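Local atomic coordinates of beta-N-acetylglucosaminidase Nag2 (Vibrio harveyi, PDB entry 6EZS), a protein that probably hydrolyses terminal non-reducing N-acetyl-D-hexosamine residues from N-acetyl-beta-D-hexosaminides, as a member of glycosyl hydrolase family 20. Residues Phe97-Ile102 and Arg112-Val117; Trp487-His492 and Tyr503-Glu508; Val522-Gln527 and Gln578-Cys583. All coordinates share one frame; numbering follows the deposited sequence.

Contact 1 of 3, residues Phe97-Ile102 and Arg112-Val117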
loop_
_atom_site.group_PDB
_atom_site.type_symbol
_atom_site.label_atom_id
_atom_site.label_comp_id
_atom_site.label_asym_id
_atom_site.label_seq_id
_atom_site.Cartn_x
_atom_site.Cartn_y
_atom_site.Cartn_z
ATOM N N PHE A 97 -2.180 -18.170 -12.947
ATOM C CA PHE A 97 -2.670 -17.136 -13.852
ATOM C C PHE A 97 -3.883 -16.469 -13.235
ATOM O O PHE A 97 -4.810 -17.162 -12.849
ATOM C CB PHE A 97 -3.060 -17.733 -15.222
ATOM C CG PHE A 97 -1.948 -18.484 -15.945
ATOM C CD1 PHE A 97 -0.605 -18.321 -15.611
ATOM C CD2 PHE A 97 -2.258 -19.331 -16.996
ATOM C CE1 PHE A 97 0.401 -19.009 -16.279
ATOM C CE2 PHE A 97 -1.256 -20.016 -17.691
ATOM C CZ PHE A 97 0.079 -19.855 -17.335
ATOM N N ASN A 98 -3.879 -15.139 -13.105
ATOM C CA ASN A 98 -5.057 -14.429 -12.555
ATOM C C ASN A 98 -6.202 -14.424 -13.576
ATOM O O ASN A 98 -7.374 -14.589 -13.223
ATOM C CB ASN A 98 -4.738 -12.981 -12.175
ATOM C CG ASN A 98 -3.631 -12.849 -11.130
ATOM O OD1 ASN A 98 -3.324 -13.779 -10.366
ATOM N ND2 ASN A 98 -3.019 -11.663 -11.097
ATOM N N GLU A 99 -5.840 -14.203 -14.842
ATOM C CA GLU A 99 -6.780 -14.209 -15.957
ATOM C C GLU A 99 -6.101 -14.701 -17.213
ATOM O O GLU A 99 -4.882 -14.665 -17.329
ATOM C CB GLU A 99 -7.318 -12.804 -16.222
ATOM C CG GLU A 99 -8.290 -12.277 -15.183
ATOM C CD GLU A 99 -8.773 -10.869 -15.503
ATOM O OE1 GLU A 99 -8.741 -10.479 -16.703
ATOM O OE2 GLU A 99 -9.192 -10.148 -14.556
ATOM N N ALA A 100 -6.917 -15.143 -18.154
ATOM C CA ALA A 100 -6.454 -15.533 -19.474
ATOM C C ALA A 100 -7.502 -15.189 -20.518
ATOM O O ALA A 100 -8.675 -14.982 -20.201
ATOM C CB ALA A 100 -6.140 -17.015 -19.512
ATOM N N MET A 101 -7.060 -15.116 -21.765
ATOM C CA MET A 101 -7.950 -14.859 -22.883
ATOM C C MET A 101 -7.309 -15.285 -24.183
ATOM O O MET A 101 -6.124 -15.594 -24.223
ATOM C CB MET A 101 -8.345 -13.388 -22.931
ATOM C CG MET A 101 -7.319 -12.455 -23.521
ATOM S SD MET A 101 -7.736 -10.766 -23.073
ATOM C CE MET A 101 -9.272 -10.561 -23.988
ATOM N N ILE A 102 -8.103 -15.300 -25.246
ATOM C CA ILE A 102 -7.586 -15.683 -26.572
ATOM C C ILE A 102 -7.923 -14.669 -27.653
ATOM O O ILE A 102 -8.859 -13.890 -27.524
ATOM C CB ILE A 102 -8.039 -17.092 -27.030
ATOM C CG1 ILE A 102 -9.543 -17.273 -26.843
ATOM C CG2 ILE A 102 -7.261 -18.167 -26.288
ATOM C CD1 ILE A 102 -10.109 -18.370 -27.713
ATOM N N ARG A 112 -12.143 -11.950 -29.848
ATOM C CA ARG A 112 -11.597 -12.094 -28.496
ATOM C C ARG A 112 -12.557 -12.875 -27.610
ATOM O O ARG A 112 -13.766 -12.650 -27.667
ATOM C CB ARG A 112 -11.363 -10.719 -27.862
ATOM C CG ARG A 112 -10.087 -10.033 -28.303
ATOM C CD ARG A 112 -9.960 -8.656 -27.680
ATOM N NE ARG A 112 -9.196 -7.731 -28.514
ATOM C CZ ARG A 112 -9.203 -6.400 -28.394
ATOM N NH1 ARG A 112 -9.934 -5.787 -27.457
ATOM N NH2 ARG A 112 -8.463 -5.667 -29.223
ATOM N N ALA A 113 -12.013 -13.758 -26.773
ATOM C CA ALA A 113 -12.805 -14.478 -25.768
ATOM C C ALA A 113 -12.032 -14.643 -24.458
ATOM O O ALA A 113 -10.832 -14.932 -24.466
ATOM C CB ALA A 113 -13.235 -15.839 -26.305
ATOM N N GLN A 114 -12.735 -14.455 -23.340
ATOM C CA GLN A 114 -12.200 -14.792 -22.017
ATOM C C GLN A 114 -12.045 -16.334 -21.881
ATOM O O GLN A 114 -12.857 -17.100 -22.397
ATOM C CB GLN A 114 -13.050 -14.173 -20.880
ATOM C CG GLN A 114 -12.625 -12.746 -20.475
ATOM C CD GLN A 114 -11.464 -12.695 -19.442
ATOM O OE1 GLN A 114 -11.509 -13.361 -18.399
ATOM N NE2 GLN A 114 -10.426 -11.890 -19.728
ATOM N N VAL A 115 -10.970 -16.763 -21.220
ATOM C CA VAL A 115 -10.662 -18.182 -21.002
ATOM C C VAL A 115 -10.860 -18.483 -19.518
ATOM O O VAL A 115 -10.461 -17.701 -18.654
ATOM C CB VAL A 115 -9.211 -18.519 -21.430
ATOM C CG1 VAL A 115 -8.854 -19.970 -21.153
ATOM C CG2 VAL A 115 -9.008 -18.240 -22.910
ATOM N N ASP A 116 -11.488 -19.613 -19.225
ATOM C CA ASP A 116 -11.666 -20.046 -17.851
ATOM C C ASP A 116 -10.365 -20.665 -17.348
ATOM O O ASP A 116 -9.829 -21.591 -17.957
ATOM C CB ASP A 116 -12.819 -21.042 -17.736
ATOM C CG ASP A 116 -14.180 -20.360 -17.783
ATOM O OD1 ASP A 116 -14.423 -19.431 -16.961
ATOM O OD2 ASP A 116 -15.007 -20.762 -18.643
ATOM N N VAL A 117 -9.866 -20.139 -16.235
ATOM C CA VAL A 117 -8.579 -20.553 -15.697
ATOM C C VAL A 117 -8.828 -21.447 -14.499
ATOM O O VAL A 117 -9.288 -20.982 -13.461
ATOM C CB VAL A 117 -7.715 -19.347 -15.271
ATOM C CG1 VAL A 117 -6.313 -19.801 -14.879
ATOM C CG2 VAL A 117 -7.638 -18.312 -16.396
HETATM O O HOH W 1 -9.713 -15.419 -17.349
#
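Ala100 and Ile102 interdigitate with Ala113, Val115 and Val117 across a beta hairpin, whose strands 100-106 and 109-117 lie side by side in the N-terminal mixed sheet. On one face the fit alternates small and branched groups. The methyl of Ala100 rests against both valines, its CB 3.7 Å from CG2 of Val117 and slightly farther from CB of Val115. Next along, CG2 of Ile102 meets CG2 of Val115 at 3.8 Å, the two side chains crossing at about a right angle, while CG1 of Ile102 turns to the methyl of Ala113. That fork follows from chi1 of 48°, which sets CG1 between the backbone N and the carbonyl carbon. Phe97 meets CG1 of Val117 with its CB and its carbonyl O, while its ring leads away to stack on Phe41. Met101 and Gln114 form a non-hydrogen-bonded pair on the reverse face, and the carboxylate of Glu99 is taken up by the backbone N of His336 and Leu337. Between Ile102 and Ala113 two backbone bonds close the ladder, the shorter from Ile102 N to Ala113 O at 2.9 Å. Beyond Ala100 the strands splay, and a water accepts from Ala100 N at 2.9 Å and lies 2.7 Å from Val115 O.

Contact 2 of 3, residues Trp487-His492 and Tyr503-Glu508. With NAG (2-acetamido-2-deoxy-beta-D-glucopyranose), chain C.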
loop_
_atom_site.group_PDB
_atom_site.type_symbol
_atom_site.label_atom_id
_atom_site.label_comp_id
_atom_site.label_asym_id
_atom_site.label_seq_id
_atom_site.Cartn_x
_atom_site.Cartn_y
_atom_site.Cartn_z
ATOM N N TRP A 487 13.178 5.755 -0.787
ATOM C CA TRP A 487 13.362 4.377 -0.339
ATOM C C TRP A 487 14.841 4.142 -0.086
ATOM O O TRP A 487 15.692 4.812 -0.658
ATOM C CB TRP A 487 12.879 3.381 -1.373
ATOM C CG TRP A 487 11.415 3.440 -1.706
ATOM C CD1 TRP A 487 10.872 3.689 -2.943
ATOM C CD2 TRP A 487 10.306 3.218 -0.822
ATOM N NE1 TRP A 487 9.504 3.659 -2.877
ATOM C CE2 TRP A 487 9.124 3.372 -1.591
ATOM C CE3 TRP A 487 10.192 2.906 0.552
ATOM C CZ2 TRP A 487 7.854 3.228 -1.047
ATOM C CZ3 TRP A 487 8.922 2.785 1.110
ATOM C CH2 TRP A 487 7.766 2.947 0.305
ATOM N N GLU A 488 15.128 3.161 0.762
ATOM C CA GLU A 488 16.471 2.981 1.366
ATOM C C GLU A 488 17.722 2.984 0.490
ATOM O O GLU A 488 18.810 3.297 0.969
ATOM C CB GLU A 488 16.509 1.771 2.260
ATOM C CG GLU A 488 15.893 0.534 1.674
ATOM C CD GLU A 488 16.365 -0.684 2.404
ATOM O OE1 GLU A 488 16.476 -1.728 1.714
ATOM O OE2 GLU A 488 16.640 -0.567 3.640
ATOM N N GLU A 489 17.555 2.622 -0.769
ATOM C CA GLU A 489 18.653 2.577 -1.722
ATOM C C GLU A 489 19.302 3.940 -1.975
ATOM O O GLU A 489 20.494 4.022 -2.302
ATOM C CB GLU A 489 18.147 2.048 -3.062
ATOM C CG GLU A 489 19.009 0.962 -3.628
ATOM C CD GLU A 489 18.598 -0.418 -3.133
ATOM O OE1 GLU A 489 17.431 -0.843 -3.360
ATOM O OE2 GLU A 489 19.452 -1.094 -2.529
ATOM N N ALA A 490 18.483 4.990 -1.862
ATOM C CA ALA A 490 18.908 6.377 -2.012
ATOM C C ALA A 490 20.078 6.773 -1.130
ATOM O O ALA A 490 20.808 7.677 -1.485
ATOM C CB ALA A 490 17.739 7.301 -1.728
ATOM N N GLN A 491 20.220 6.113 0.019
ATOM C CA GLN A 491 21.310 6.367 0.974
ATOM C C GLN A 491 22.712 6.002 0.476
ATOM O O GLN A 491 23.702 6.567 0.950
ATOM C CB GLN A 491 21.025 5.651 2.312
ATOM C CG GLN A 491 22.094 4.644 2.727
ATOM C CD GLN A 491 21.582 3.513 3.577
ATOM O OE1 GLN A 491 22.209 3.180 4.576
ATOM N NE2 GLN A 491 20.470 2.880 3.168
ATOM N N HIS A 492 22.794 5.032 -0.429
ATOM C CA HIS A 492 24.081 4.558 -0.932
ATOM C C HIS A 492 24.577 5.500 -2.000
ATOM O O HIS A 492 23.787 6.121 -2.693
ATOM C CB HIS A 492 23.972 3.133 -1.449
ATOM C CG HIS A 492 23.568 2.163 -0.387
ATOM N ND1 HIS A 492 22.629 1.173 -0.591
ATOM C CD2 HIS A 492 23.931 2.074 0.914
ATOM C CE1 HIS A 492 22.451 0.499 0.530
ATOM N NE2 HIS A 492 23.222 1.032 1.462
ATOM N N TYR A 503 13.303 5.581 3.802
ATOM C CA TYR A 503 12.322 4.534 4.113
ATOM C C TYR A 503 13.014 3.172 4.004
ATOM O O TYR A 503 13.296 2.702 2.907
ATOM C CB TYR A 503 11.118 4.642 3.167
ATOM C CG TYR A 503 10.175 5.744 3.562
ATOM C CD1 TYR A 503 10.601 7.062 3.609
ATOM C CD2 TYR A 503 8.869 5.479 3.923
ATOM C CE1 TYR A 503 9.757 8.089 4.003
ATOM C CE2 TYR A 503 8.008 6.505 4.319
ATOM C CZ TYR A 503 8.466 7.812 4.354
ATOM O OH TYR A 503 7.639 8.840 4.749
ATOM N N SER A 504 13.329 2.586 5.158
ATOM C CA SER A 504 14.055 1.325 5.250
ATOM C C SER A 504 13.138 0.099 5.352
ATOM O O SER A 504 12.419 -0.063 6.333
ATOM C CB SER A 504 14.984 1.373 6.451
ATOM O OG SER A 504 15.693 0.153 6.565
ATOM N N TRP A 505 13.173 -0.766 4.330
ATOM C CA TRP A 505 12.437 -2.051 4.361
ATOM C C TRP A 505 13.282 -3.308 4.540
ATOM O O TRP A 505 12.730 -4.371 4.761
ATOM C CB TRP A 505 11.567 -2.211 3.119
ATOM C CG TRP A 505 12.288 -2.678 1.914
ATOM C CD1 TRP A 505 12.795 -3.934 1.672
ATOM C CD2 TRP A 505 12.561 -1.907 0.750
ATOM N NE1 TRP A 505 13.389 -3.970 0.436
ATOM C CE2 TRP A 505 13.253 -2.741 -0.152
ATOM C CE3 TRP A 505 12.302 -0.590 0.387
ATOM C CZ2 TRP A 505 13.666 -2.303 -1.383
ATOM C CZ3 TRP A 505 12.714 -0.167 -0.825
ATOM C CH2 TRP A 505 13.393 -1.012 -1.702
ATOM N N LEU A 506 14.600 -3.204 4.418
ATOM C CA LEU A 506 15.466 -4.373 4.500
ATOM C C LEU A 506 15.470 -5.006 5.893
ATOM O O LEU A 506 15.142 -6.170 6.061
ATOM C CB LEU A 506 16.894 -4.010 4.097
ATOM C CG LEU A 506 17.831 -5.214 3.932
ATOM C CD1 LEU A 506 17.397 -6.177 2.822
ATOM C CD2 LEU A 506 19.244 -4.723 3.670
ATOM N N SER A 507 15.866 -4.221 6.879
ATOM C CA SER A 507 16.114 -4.726 8.226
ATOM C C SER A 507 16.268 -3.541 9.160
ATOM O O SER A 507 16.567 -2.422 8.715
ATOM C CB SER A 507 17.364 -5.640 8.285
ATOM O OG SER A 507 18.594 -4.932 8.156
ATOM N N GLU A 508 16.055 -3.804 10.444
ATOM C CA GLU A 508 16.262 -2.801 11.485
ATOM C C GLU A 508 17.753 -2.411 11.612
ATOM O O GLU A 508 18.099 -1.240 11.811
ATOM C CB GLU A 508 15.736 -3.322 12.817
ATOM C CG GLU A 508 15.414 -2.224 13.799
ATOM C CD GLU A 508 14.807 -2.788 15.067
ATOM O OE1 GLU A 508 13.551 -2.828 15.145
ATOM O OE2 GLU A 508 15.571 -3.200 15.984
HETATM C C1 NAG C . 8.176 -4.077 -2.517
HETATM C C2 NAG C . 8.344 -3.174 -3.764
HETATM C C3 NAG C . 7.069 -2.998 -4.592
HETATM C C4 NAG C . 6.322 -4.299 -4.786
HETATM C C5 NAG C . 6.322 -5.109 -3.497
HETATM C C6 NAG C . 5.682 -6.486 -3.664
HETATM C C7 NAG C . 9.819 -1.156 -3.689
HETATM C C8 NAG C . 9.915 0.205 -3.064
HETATM N N2 NAG C . 8.743 -1.827 -3.288
HETATM O O1 NAG C . 9.411 -4.354 -1.873
HETATM O O3 NAG C . 7.392 -2.475 -5.876
HETATM O O4 NAG C . 4.999 -3.948 -5.189
HETATM O O5 NAG C . 7.678 -5.261 -3.104
HETATM O O6 NAG C . 5.388 -7.004 -2.363
HETATM O O7 NAG C . 10.646 -1.573 -4.492
#
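Trp487, Tyr503 and Trp505 build an aromatic cluster on the sugar side of two adjoining parallel strand ends, a worked case of a barrel rim shaping a ligand pocket. Among the ring contacts, Trp505 directs its edge at the face of Trp487 in an offset edge-to-face pair with planes at 70°, and its CZ3 comes within 3.6 Å of Trp487 CB. Tyr503 meets the same indole obliquely, chiefly through its CB, 3.3 Å from Trp487 CE3. The acetamido methyl of the bound N-acetylglucosamine, C8, rests over one face of Trp487, 3.5 Å from NE1, and 3.6 Å from Trp505 CZ3; the two indoles thus line the acetyl end of the site. Trp487 NE1 is hydrogen-bonded to the carboxylate of Glu367, a bond that would help hold the indole in its rotation.

CH-pi packing adds the side chain of Glu488. Its chi1 of 46° swings the chain across the second tryptophan, where CG lies over the six-membered ring of Trp505, 4.1 Å from the centroid.

Polar links across the contact are slight. Glu488 N gives a weak, bent bond to Tyr503 O, and Leu506 N a weak, long one to Glu488 OE2. Within the 3-10 turn, by contrast, Gln491 NE2 donates to Glu488 O at 2.8 Å, reaching it from the face opposite the turn's own N-H.

The contact follows strand 483-487 where it pairs with strand 501-504; beyond lies helix 508-516, which packs on Ser504 and Gln491 and has Ser507 as its N-cap.

Contact 3 of 3, residues Val522-Gln527 and Gln578-Cys583. With NAG (2-acetamido-2-deoxy-beta-D-glucopyranose), chain C.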
loop_
_atom_site.group_PDB
_atom_site.type_symbol
_atom_site.label_atom_id
_atom_site.label_comp_id
_atom_site.label_asym_id
_atom_site.label_seq_id
_atom_site.Cartn_x
_atom_site.Cartn_y
_atom_site.Cartn_z
ATOM N N VAL A 522 12.401 6.096 8.319
ATOM C CA VAL A 522 11.123 5.472 8.633
ATOM C C VAL A 522 11.288 3.960 8.476
ATOM O O VAL A 522 11.744 3.474 7.436
ATOM C CB VAL A 522 10.008 5.991 7.705
ATOM C CG1 VAL A 522 8.691 5.292 8.001
ATOM C CG2 VAL A 522 9.836 7.491 7.871
ATOM N N LEU A 523 10.917 3.223 9.512
ATOM C CA LEU A 523 10.985 1.779 9.468
ATOM C C LEU A 523 9.740 1.209 8.807
ATOM O O LEU A 523 8.627 1.404 9.308
ATOM C CB LEU A 523 11.141 1.208 10.878
ATOM C CG LEU A 523 12.307 1.791 11.687
ATOM C CD1 LEU A 523 12.434 1.098 13.022
ATOM C CD2 LEU A 523 13.620 1.682 10.948
ATOM N N GLN A 524 9.946 0.490 7.695
ATOM C CA GLN A 524 8.873 -0.223 6.978
ATOM C C GLN A 524 9.363 -1.611 6.508
ATOM O O GLN A 524 9.359 -1.894 5.302
ATOM C CB GLN A 524 8.410 0.625 5.773
ATOM C CG GLN A 524 7.027 0.268 5.243
ATOM C CD GLN A 524 6.800 0.682 3.800
ATOM O OE1 GLN A 524 6.024 1.591 3.515
ATOM N NE2 GLN A 524 7.467 0.011 2.892
ATOM N N PRO A 525 9.770 -2.490 7.452
ATOM C CA PRO A 525 10.377 -3.780 7.071
ATOM C C PRO A 525 9.440 -4.703 6.299
ATOM O O PRO A 525 8.318 -4.955 6.759
ATOM C CB PRO A 525 10.750 -4.435 8.415
ATOM C CG PRO A 525 10.527 -3.408 9.450
ATOM C CD PRO A 525 9.565 -2.404 8.909
ATOM N N ALA A 526 9.913 -5.202 5.156
ATOM C CA ALA A 526 9.135 -6.098 4.297
ATOM C C ALA A 526 8.598 -7.332 5.026
ATOM O O ALA A 526 7.447 -7.729 4.821
ATOM C CB ALA A 526 9.946 -6.520 3.071
ATOM N N GLN A 527 9.428 -7.902 5.889
ATOM C CA GLN A 527 9.109 -9.138 6.604
ATOM C C GLN A 527 7.915 -9.012 7.584
ATOM O O GLN A 527 7.199 -9.981 7.814
ATOM C CB GLN A 527 10.372 -9.609 7.334
ATOM C CG GLN A 527 10.370 -11.058 7.790
ATOM C CD GLN A 527 11.645 -11.452 8.552
ATOM O OE1 GLN A 527 12.477 -10.608 8.916
ATOM N NE2 GLN A 527 11.798 -12.746 8.791
ATOM N N GLN A 578 5.979 2.420 9.475
ATOM C CA GLN A 578 4.972 2.405 8.429
ATOM C C GLN A 578 4.617 1.005 7.938
ATOM O O GLN A 578 5.457 0.122 7.873
ATOM C CB GLN A 578 5.414 3.264 7.251
ATOM C CG GLN A 578 4.350 3.395 6.186
ATOM C CD GLN A 578 4.645 4.512 5.238
ATOM O OE1 GLN A 578 4.265 5.654 5.494
ATOM N NE2 GLN A 578 5.346 4.198 4.134
ATOM N N THR A 579 3.359 0.844 7.557
ATOM C CA THR A 579 2.871 -0.409 6.988
ATOM C C THR A 579 2.380 -0.108 5.576
ATOM O O THR A 579 1.963 1.010 5.297
ATOM C CB THR A 579 1.813 -1.094 7.895
ATOM O OG1 THR A 579 1.349 -2.287 7.259
ATOM C CG2 THR A 579 0.634 -0.202 8.182
ATOM N N ALA A 580 2.482 -1.077 4.676
ATOM C CA ALA A 580 2.208 -0.812 3.258
ATOM C C ALA A 580 1.376 -1.892 2.612
ATOM O O ALA A 580 1.532 -3.066 2.925
ATOM C CB ALA A 580 3.498 -0.609 2.472
ATOM N N LEU A 581 0.507 -1.465 1.692
ATOM C CA LEU A 581 -0.305 -2.369 0.888
ATOM C C LEU A 581 0.076 -2.209 -0.571
ATOM O O LEU A 581 -0.197 -1.194 -1.177
ATOM C CB LEU A 581 -1.797 -2.099 1.073
ATOM C CG LEU A 581 -2.718 -3.180 0.493
ATOM C CD1 LEU A 581 -2.592 -4.514 1.233
ATOM C CD2 LEU A 581 -4.161 -2.713 0.513
ATOM N N TRP A 582 0.722 -3.226 -1.119
ATOM C CA TRP A 582 1.056 -3.273 -2.536
ATOM C C TRP A 582 -0.088 -3.997 -3.229
ATOM O O TRP A 582 -0.624 -4.968 -2.698
ATOM C CB TRP A 582 2.396 -3.963 -2.727
ATOM C CG TRP A 582 3.467 -3.275 -1.967
ATOM C CD1 TRP A 582 4.009 -3.649 -0.765
ATOM C CD2 TRP A 582 4.115 -2.046 -2.327
ATOM N NE1 TRP A 582 4.972 -2.749 -0.379
ATOM C CE2 TRP A 582 5.055 -1.757 -1.317
ATOM C CE3 TRP A 582 3.995 -1.168 -3.411
ATOM C CZ2 TRP A 582 5.864 -0.629 -1.359
ATOM C CZ3 TRP A 582 4.815 -0.058 -3.461
ATOM C CH2 TRP A 582 5.735 0.203 -2.446
ATOM N N CYS A 583 -0.484 -3.508 -4.397
ATOM C CA CYS A 583 -1.795 -3.860 -4.948
ATOM C C CYS A 583 -1.774 -4.613 -6.251
ATOM O O CYS A 583 -2.759 -4.563 -6.992
ATOM C CB CYS A 583 -2.663 -2.609 -5.046
ATOM S SG CYS A 583 -3.257 -2.127 -3.418
HETATM C C1 NAG C . 8.176 -4.077 -2.517
HETATM C C2 NAG C . 8.344 -3.174 -3.764
HETATM C C3 NAG C . 7.069 -2.998 -4.592
HETATM C C4 NAG C . 6.322 -4.299 -4.786
HETATM C C5 NAG C . 6.322 -5.109 -3.497
HETATM C C6 NAG C . 5.682 -6.486 -3.664
HETATM C C7 NAG C . 9.819 -1.156 -3.689
HETATM C C8 NAG C . 9.915 0.205 -3.064
HETATM N N2 NAG C . 8.743 -1.827 -3.288
HETATM O O1 NAG C . 9.411 -4.354 -1.873
HETATM O O3 NAG C . 7.392 -2.475 -5.876
HETATM O O4 NAG C . 4.999 -3.948 -5.189
HETATM O O5 NAG C . 7.678 -5.261 -3.104
HETATM O O6 NAG C . 5.388 -7.004 -2.363
HETATM O O7 NAG C . 10.646 -1.573 -4.492
#
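Gln524 and Gln578 each set CG anti to the backbone N, with chi1 at -160° and -174°, and both chains stay extended beyond CG, a simple way of bringing two buried amides together. Gln578 NE2 then donates to Gln524 OE1 at 2.8 Å in an almost straight bond. The acceptor lies in the amide plane of Gln578, whereas the donor is tilted from the carbonyl plane of Gln524, and the two amides are turned 37° apart. The other end of the Gln578 amide is engaged too, for OE1 is hydrogen-bonded to the hydroxyl of Tyr265, so the group is held from both sides. Ala580 CB lies 3.5 Å from Gln524 OE1; nearer the backbone, Val522 CG1 packs on Gln578 CB at 3.9 Å. Behind the side chains, Gln578 N donates to Leu523 O at 2.8 Å, joining the two parallel strands. Farther along, Trp582 spreads one face of its indole beneath the sugar ring of N-acetylglucosamine, CE3 being 3.4 Å from O4. Strand ends that deliver an aromatic platform to a sugar are characteristic of the TIM-barrel active site of family 20 hexosaminidases.

Along the chain the three contacts follow one another without overlap, contact 1 closing before contact 2 opens and contact 2 before contact 3. Contacts 2 and 3 are neighbours in the catalytic barrel, their centres 12 Å apart: strands 501-504 and 521-523 run side by side, and Ser504 N and O face Val522 O and Gln524 N at 2.9 Å each. Both touch the same N-acetylglucosamine, contact 2 at its acetyl group and contact 3 under its ring, so ends of different barrel strands reach different parts of one ligand. Contact 1 belongs to a separate N-terminal sheet, its centre 32 Å from that of contact 3, although their nearest atoms are only about 8 Å apart.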